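Local coordinates for IclR transcriptional regulator (PDB 1MKM), which probably binds DNA as a transcriptional regulator of the IclR family, through a winged helix-turn-helix domain at its N-terminal end, at the interface of chains A and B. Coordinates in Å, arbitrary orientation; residue numbers count along the deposited sequence, not the author numbering. Chains: chain A/B, IclR transcriptional regulator.

Contact 1: the interface of chains A and B. Residues chain A 11, 14, 46-47, 52; chain B 11, 14, 47, 52, 70.
A:Phe11 and B:Phe11 reach toward each other tip to tip, meeting at A:Phe11 CE2 and B:Phe11 CE1, 3.7 Å apart. The pair is the middle of a wholly apolar patch, to which carbon-rich side chains are suited because packing alone must hold it. In both copies CG stands anti to the carbonyl carbon (chi1 -64° in A:Phe11), which sends the ring off the first helix, 7-19 in chain A and 6-19 in chain B, into the partner. There a leucine and a second phenylalanine receive it. On the leucine side, methyl CD2 of B:Leu47 touches the tip of the A:Phe11 ring, 3.4 Å from CZ. The reciprocal contact brings A:Leu47 CD2 to B:Phe11 CZ at 3.5 Å. A branched leucine suits this place, since one methyl can advance to the ring while the rest stays in its own domain. On the phenylalanine side, the CE1 edge of B:Phe11 points over one face of the A:Phe52 ring, toward its rim, edge-to-face with centroids 4.9 Å apart and planes turned by 59°. In the other half A:Phe11 CD2 meets B:Phe52 CE1 at 3.5 Å, and A:Phe11 CE2 stands above the rim of the B:Phe52 face. At the border the two halves differ in detail: A:Leu14 puts CD1 3.4 Å from CE2 of B:Tyr70, on helix 66-75, while B:Leu14 CD2 lies more loosely by A:Phe11. Leu47 belongs to the recognition helix of the helix-turn-helix, and so this aromatic core joins two DNA-binding domains and probably sets the spacing of their recognition helices in the dimer they appear to form.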
ATOM      1  N   PHE A  11      29.708  -8.105  18.018  1.00 41.83           N
ATOM      2  CA  PHE A  11      29.194  -8.035  16.652  1.00 49.58           C
ATOM      3  C   PHE A  11      30.321  -8.063  15.636  1.00 47.12           C
ATOM      4  O   PHE A  11      30.140  -8.508  14.506  1.00 62.15           O
ATOM      5  CB  PHE A  11      28.345  -6.780  16.446  1.00 32.64           C
ATOM      6  CG  PHE A  11      27.112  -6.760  17.269  1.00 40.91           C
ATOM      7  CD1 PHE A  11      27.055  -6.014  18.444  1.00 44.38           C
ATOM      8  CD2 PHE A  11      26.011  -7.527  16.903  1.00 39.26           C
ATOM      9  CE1 PHE A  11      25.920  -6.033  19.243  1.00 42.30           C
ATOM     10  CE2 PHE A  11      24.876  -7.557  17.687  1.00 45.49           C
ATOM     11  CZ  PHE A  11      24.825  -6.810  18.864  1.00 48.61           C
ATOM     12  N   LEU A  14      31.149 -11.517  15.211  1.00 48.40           N
ATOM     13  CA  LEU A  14      30.025 -12.117  14.511  1.00 53.18           C
ATOM     14  C   LEU A  14      30.149 -11.771  13.029  1.00 49.55           C
ATOM     15  O   LEU A  14      29.943 -12.624  12.166  1.00 50.47           O
ATOM     16  CB  LEU A  14      28.695 -11.595  15.081  1.00 43.63           C
ATOM     17  CG  LEU A  14      27.393 -12.389  14.852  1.00 46.74           C
ATOM     18  CD1 LEU A  14      26.320 -11.501  14.226  1.00 45.94           C
ATOM     19  CD2 LEU A  14      27.654 -13.570  13.981  1.00 34.13           C
ATOM     20  N   VAL A  46      28.323 -17.378  23.937  1.00 57.17           N
ATOM     21  CA  VAL A  46      27.048 -16.676  23.811  1.00 51.13           C
ATOM     22  C   VAL A  46      26.516 -16.718  22.358  1.00 54.09           C
ATOM     23  O   VAL A  46      25.349 -17.030  22.133  1.00 53.25           O
ATOM     24  CB  VAL A  46      27.197 -15.203  24.332  1.00 41.62           C
ATOM     25  CG1 VAL A  46      25.897 -14.442  24.203  1.00 40.85           C
ATOM     26  CG2 VAL A  46      27.637 -15.218  25.805  1.00 43.00           C
ATOM     27  N   LEU A  47      27.367 -16.425  21.377  1.00 47.82           N
ATOM     28  CA  LEU A  47      26.946 -16.468  19.987  1.00 41.05           C
ATOM     29  C   LEU A  47      26.430 -17.864  19.657  1.00 51.79           C
ATOM     30  O   LEU A  47      25.432 -18.012  18.943  1.00 49.11           O
ATOM     31  CB  LEU A  47      28.101 -16.112  19.050  1.00 36.61           C
ATOM     32  CG  LEU A  47      28.615 -14.670  19.143  1.00 39.59           C
ATOM     33  CD1 LEU A  47      29.836 -14.526  18.246  1.00 41.90           C
ATOM     34  CD2 LEU A  47      27.521 -13.685  18.733  1.00 33.40           C
ATOM     35  N   PHE A  52      23.553 -17.958  16.698  1.00 45.54           N
ATOM     36  CA  PHE A  52      24.115 -17.153  15.624  1.00 42.16           C
ATOM     37  C   PHE A  52      25.377 -17.796  15.121  1.00 46.65           C
ATOM     38  O   PHE A  52      25.969 -17.329  14.152  1.00 52.76           O
ATOM     39  CB  PHE A  52      24.473 -15.746  16.106  1.00 50.11           C
ATOM     40  CG  PHE A  52      23.289 -14.910  16.520  1.00 63.00           C
ATOM     41  CD1 PHE A  52      22.507 -15.266  17.611  1.00 64.44           C
ATOM     42  CD2 PHE A  52      22.994 -13.734  15.853  1.00 60.33           C
ATOM     43  CE1 PHE A  52      21.453 -14.453  18.030  1.00 56.09           C
ATOM     44  CE2 PHE A  52      21.945 -12.923  16.267  1.00 57.43           C
ATOM     45  CZ  PHE A  52      21.177 -13.286  17.358  1.00 57.66           C
TER
ATOM     46  N   PHE B  11      21.882  -9.365  22.950  1.00 68.25           N
ATOM     47  CA  PHE B  11      21.160 -10.297  22.093  1.00 65.49           C
ATOM     48  C   PHE B  11      19.728 -10.603  22.501  1.00 63.02           C
ATOM     49  O   PHE B  11      18.990 -11.234  21.753  1.00 67.33           O
ATOM     50  CB  PHE B  11      21.970 -11.583  21.947  1.00 55.36           C
ATOM     51  CG  PHE B  11      23.191 -11.407  21.104  1.00 62.63           C
ATOM     52  CD1 PHE B  11      23.073 -11.211  19.733  1.00 67.17           C
ATOM     53  CD2 PHE B  11      24.454 -11.366  21.682  1.00 60.07           C
ATOM     54  CE1 PHE B  11      24.191 -10.972  18.950  1.00 65.85           C
ATOM     55  CE2 PHE B  11      25.579 -11.127  20.915  1.00 60.77           C
ATOM     56  CZ  PHE B  11      25.449 -10.928  19.541  1.00 70.84           C
ATOM     57  N   LEU B  14      17.972  -7.245  21.049  1.00 69.94           N
ATOM     58  CA  LEU B  14      17.890  -7.378  19.603  1.00 65.09           C
ATOM     59  C   LEU B  14      16.849  -8.425  19.214  1.00 71.62           C
ATOM     60  O   LEU B  14      15.986  -8.153  18.382  1.00 77.50           O
ATOM     61  CB  LEU B  14      19.259  -7.752  19.025  1.00 60.45           C
ATOM     62  CG  LEU B  14      19.364  -8.057  17.519  1.00 54.97           C
ATOM     63  CD1 LEU B  14      19.017  -6.829  16.697  1.00 39.77           C
ATOM     64  CD2 LEU B  14      20.790  -8.522  17.186  1.00 46.77           C
ATOM     65  N   LEU B  47      23.836  -1.075  18.246  1.00 42.42           N
ATOM     66  CA  LEU B  47      22.960  -1.838  17.363  1.00 43.51           C
ATOM     67  C   LEU B  47      22.612  -0.972  16.162  1.00 46.17           C
ATOM     68  O   LEU B  47      22.553  -1.455  15.032  1.00 43.20           O
ATOM     69  CB  LEU B  47      21.673  -2.246  18.081  1.00 40.73           C
ATOM     70  CG  LEU B  47      21.757  -3.303  19.187  1.00 45.44           C
ATOM     71  CD1 LEU B  47      20.386  -3.524  19.860  1.00 36.12           C
ATOM     72  CD2 LEU B  47      22.256  -4.583  18.581  1.00 47.51           C
ATOM     73  N   PHE B  52      21.812  -3.145  12.741  1.00 52.44           N
ATOM     74  CA  PHE B  52      20.853  -4.156  13.180  1.00 49.38           C
ATOM     75  C   PHE B  52      19.506  -3.535  13.429  1.00 49.17           C
ATOM     76  O   PHE B  52      18.473  -4.203  13.397  1.00 45.49           O
ATOM     77  CB  PHE B  52      21.344  -4.845  14.459  1.00 46.30           C
ATOM     78  CG  PHE B  52      22.501  -5.767  14.222  1.00 52.09           C
ATOM     79  CD1 PHE B  52      23.811  -5.289  14.252  1.00 44.53           C
ATOM     80  CD2 PHE B  52      22.282  -7.089  13.872  1.00 32.70           C
ATOM     81  CE1 PHE B  52      24.891  -6.127  13.927  1.00 40.14           C
ATOM     82  CE2 PHE B  52      23.350  -7.922  13.546  1.00 37.27           C
ATOM     83  CZ  PHE B  52      24.656  -7.440  13.572  1.00 38.68           C
ATOM     84  N   TYR B  70      22.943 -10.713   6.583  1.00 41.43           N
ATOM     85  CA  TYR B  70      23.571 -11.876   7.218  1.00 36.34           C
ATOM     86  C   TYR B  70      22.933 -13.183   6.767  1.00 35.75           C
ATOM     87  O   TYR B  70      23.627 -14.156   6.471  1.00 39.90           O
ATOM     88  CB  TYR B  70      23.509 -11.754   8.746  1.00 25.92           C
ATOM     89  CG  TYR B  70      24.604 -10.892   9.331  1.00 38.11           C
ATOM     90  CD1 TYR B  70      25.548 -10.269   8.507  1.00 37.04           C
ATOM     91  CD2 TYR B  70      24.706 -10.695  10.722  1.00 42.25           C
ATOM     92  CE1 TYR B  70      26.557  -9.478   9.046  1.00 40.16           C
ATOM     93  CE2 TYR B  70      25.705  -9.903  11.268  1.00 33.45           C
ATOM     94  CZ  TYR B  70      26.625  -9.300  10.428  1.00 44.46           C
ATOM     95  OH  TYR B  70      27.616  -8.522  10.949  1.00 37.90           O
TER

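Contact 2: the interface of chains A and B. Residues chain A 64-65, 68; chain B 74, 78, 103, 105, 110.
The polar contact is between the phenol of A:Tyr65 and the carboxylate of B:Asp105, which meet tip to tip. A:Tyr65 OH lies 3.1 Å from B:Asp105 OD1, a hydrogen bond in which the phenol can donate and the carboxylate accept. Its geometry is indifferent: the angle at OD1 between CG and the phenol oxygen is near 80°, with the ring and carboxylate planes 86° apart. The hydroxyl stands over the face of the carboxylate, nearly above CG, and not beyond OD1, so the hydrogen bond is poorly directed and likely to be weak. Tyrosine suits the place because it joins a long flat ring to a polar tip that can greet an acid.

Face and edge packing hold the ring itself. Methyl CG2 of B:Val110 sits over one face, 3.7 Å from the ring centroid, in a CH-pi contact. A beta-branched valine on strand 108-115 is compact enough to offer a methyl to the ring without pushing it away. At the ring's edge and in its plane comes B:Phe78, whose CZ is 3.7 Å from A:Tyr65 CE2. Within chain B, B:Leu103 CD2 lies over the rim of one face of B:Phe78, beside the phenol tip, and would restrict the movement of the B:Phe78 ring. An alanine in place of A:Tyr65 would probably leave B:Asp105 without its phenol partner and open a gap between B:Val110 and B:Phe78.

Purely aliphatic packing continues the patch along the helices. A:Ile68, its CG1 anti to the carbonyl carbon (chi1 -58°), extends CD1 to within 3.7 Å of B:Val74 CG1, so that helix 66-77 of chain A rests on helix 66-75 of chain B. Together these contacts dock the loop residue before helix 66-77 on the strands of the partner's C-terminal domain, and the helix itself on the partner's helix, and they probably restrain how the domains are set in this pair of chains.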
ATOM      1  N   GLY A  64      25.603 -19.628  12.080  1.00 49.49           N
ATOM      2  CA  GLY A  64      24.403 -20.372  12.437  1.00 47.10           C
ATOM      3  C   GLY A  64      23.116 -20.115  11.645  1.00 49.36           C
ATOM      4  O   GLY A  64      22.951 -19.094  10.980  1.00 44.10           O
ATOM      5  N   TYR A  65      22.190 -21.061  11.749  1.00 38.62           N
ATOM      6  CA  TYR A  65      20.928 -21.010  11.040  1.00 34.07           C
ATOM      7  C   TYR A  65      20.025 -19.879  11.487  1.00 46.89           C
ATOM      8  O   TYR A  65      19.207 -19.385  10.711  1.00 50.69           O
ATOM      9  CB  TYR A  65      20.234 -22.361  11.179  1.00 41.27           C
ATOM     10  CG  TYR A  65      21.024 -23.479  10.523  1.00 41.52           C
ATOM     11  CD1 TYR A  65      21.288 -24.677  11.188  1.00 35.79           C
ATOM     12  CD2 TYR A  65      21.510 -23.332   9.226  1.00 49.59           C
ATOM     13  CE1 TYR A  65      22.018 -25.694  10.581  1.00 33.77           C
ATOM     14  CE2 TYR A  65      22.237 -24.345   8.610  1.00 38.66           C
ATOM     15  CZ  TYR A  65      22.488 -25.518   9.292  1.00 43.84           C
ATOM     16  OH  TYR A  65      23.237 -26.489   8.667  1.00 42.71           O
ATOM     17  N   ILE A  68      19.624 -16.901   9.361  1.00 41.07           N
ATOM     18  CA  ILE A  68      18.708 -17.028   8.237  1.00 43.14           C
ATOM     19  C   ILE A  68      17.324 -16.800   8.794  1.00 38.87           C
ATOM     20  O   ILE A  68      16.523 -16.064   8.220  1.00 44.77           O
ATOM     21  CB  ILE A  68      18.775 -18.428   7.576  1.00 37.55           C
ATOM     22  CG1 ILE A  68      20.203 -18.712   7.098  1.00 35.68           C
ATOM     23  CG2 ILE A  68      17.817 -18.489   6.429  1.00 38.75           C
ATOM     24  CD1 ILE A  68      20.375 -19.994   6.273  1.00 34.12           C
TER
ATOM     25  N   VAL B  74      24.717 -16.506   4.792  1.00 44.80           N
ATOM     26  CA  VAL B  74      24.688 -17.891   5.248  1.00 40.45           C
ATOM     27  C   VAL B  74      24.037 -18.760   4.166  1.00 42.65           C
ATOM     28  O   VAL B  74      24.555 -19.819   3.844  1.00 40.68           O
ATOM     29  CB  VAL B  74      23.906 -18.050   6.569  1.00 33.75           C
ATOM     30  CG1 VAL B  74      23.970 -19.486   7.031  1.00 31.41           C
ATOM     31  CG2 VAL B  74      24.485 -17.129   7.644  1.00 38.70           C
ATOM     32  N   PHE B  78      25.308 -22.444   0.749  1.00 47.62           N
ATOM     33  CA  PHE B  78      24.757 -23.724   0.294  1.00 60.38           C
ATOM     34  C   PHE B  78      24.512 -23.767  -1.223  1.00 54.86           C
ATOM     35  O   PHE B  78      23.400 -23.506  -1.694  1.00 49.67           O
ATOM     36  CB  PHE B  78      23.446 -24.014   1.032  1.00 54.60           C
ATOM     37  CG  PHE B  78      23.552 -23.886   2.526  1.00 66.25           C
ATOM     38  CD1 PHE B  78      22.681 -23.048   3.230  1.00 70.21           C
ATOM     39  CD2 PHE B  78      24.515 -24.601   3.234  1.00 64.31           C
ATOM     40  CE1 PHE B  78      22.771 -22.926   4.621  1.00 73.66           C
ATOM     41  CE2 PHE B  78      24.615 -24.487   4.625  1.00 72.82           C
ATOM     42  CZ  PHE B  78      23.741 -23.648   5.320  1.00 73.31           C
ATOM     43  N   LEU B 103      17.607 -28.605   4.127  1.00 50.02           N
ATOM     44  CA  LEU B 103      19.024 -29.009   4.157  1.00 52.00           C
ATOM     45  C   LEU B 103      19.244 -29.977   5.300  1.00 42.94           C
ATOM     46  O   LEU B 103      18.880 -29.677   6.429  1.00 47.41           O
ATOM     47  CB  LEU B 103      19.926 -27.785   4.377  1.00 55.19           C
ATOM     48  CG  LEU B 103      21.439 -27.985   4.524  1.00 60.10           C
ATOM     49  CD1 LEU B 103      22.043 -28.465   3.208  1.00 58.14           C
ATOM     50  CD2 LEU B 103      22.076 -26.662   4.937  1.00 61.99           C
ATOM     51  N   ASP B 105      20.985 -31.578   8.211  1.00 54.00           N
ATOM     52  CA  ASP B 105      22.026 -31.171   9.161  1.00 64.67           C
ATOM     53  C   ASP B 105      21.967 -32.039  10.419  1.00 61.04           C
ATOM     54  O   ASP B 105      21.355 -31.664  11.427  1.00 52.49           O
ATOM     55  CB  ASP B 105      21.859 -29.700   9.542  1.00 66.97           C
ATOM     56  CG  ASP B 105      23.063 -29.154  10.279  1.00 71.12           C
ATOM     57  OD1 ASP B 105      24.174 -29.203   9.710  1.00 77.21           O
ATOM     58  OD2 ASP B 105      22.900 -28.675  11.419  1.00 76.76           O
ATOM     59  N   VAL B 110      16.802 -28.183   7.929  1.00 54.42           N
ATOM     60  CA  VAL B 110      16.638 -26.736   7.961  1.00 58.49           C
ATOM     61  C   VAL B 110      16.039 -26.227   6.652  1.00 48.00           C
ATOM     62  O   VAL B 110      16.454 -26.623   5.564  1.00 56.82           O
ATOM     63  CB  VAL B 110      17.977 -25.978   8.158  1.00 43.01           C
ATOM     64  CG1 VAL B 110      17.668 -24.524   8.418  1.00 40.11           C
ATOM     65  CG2 VAL B 110      18.788 -26.570   9.285  1.00 51.09           C
TER

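Contact 1 and contact 2 lie about 16 Å apart, measured between the centres of their C-alpha atoms, and share no residue. Helix 66-75 of chain B serves both: B:Tyr70 borders contact 1 and B:Val74 belongs to contact 2. Contact 1 pairs the two DNA-binding domains with near reciprocity, whereas contact 2 sets A:Tyr65, just before helix 66-77, against the strands of chain B's C-terminal domain, and that helix against helix 66-75. One chain therefore touches its partner at two levels, which would couple the placing of the DNA-binding heads to the C-terminal domains. The deposited assembly contains four copies, and the interface departs from exact two-fold symmetry.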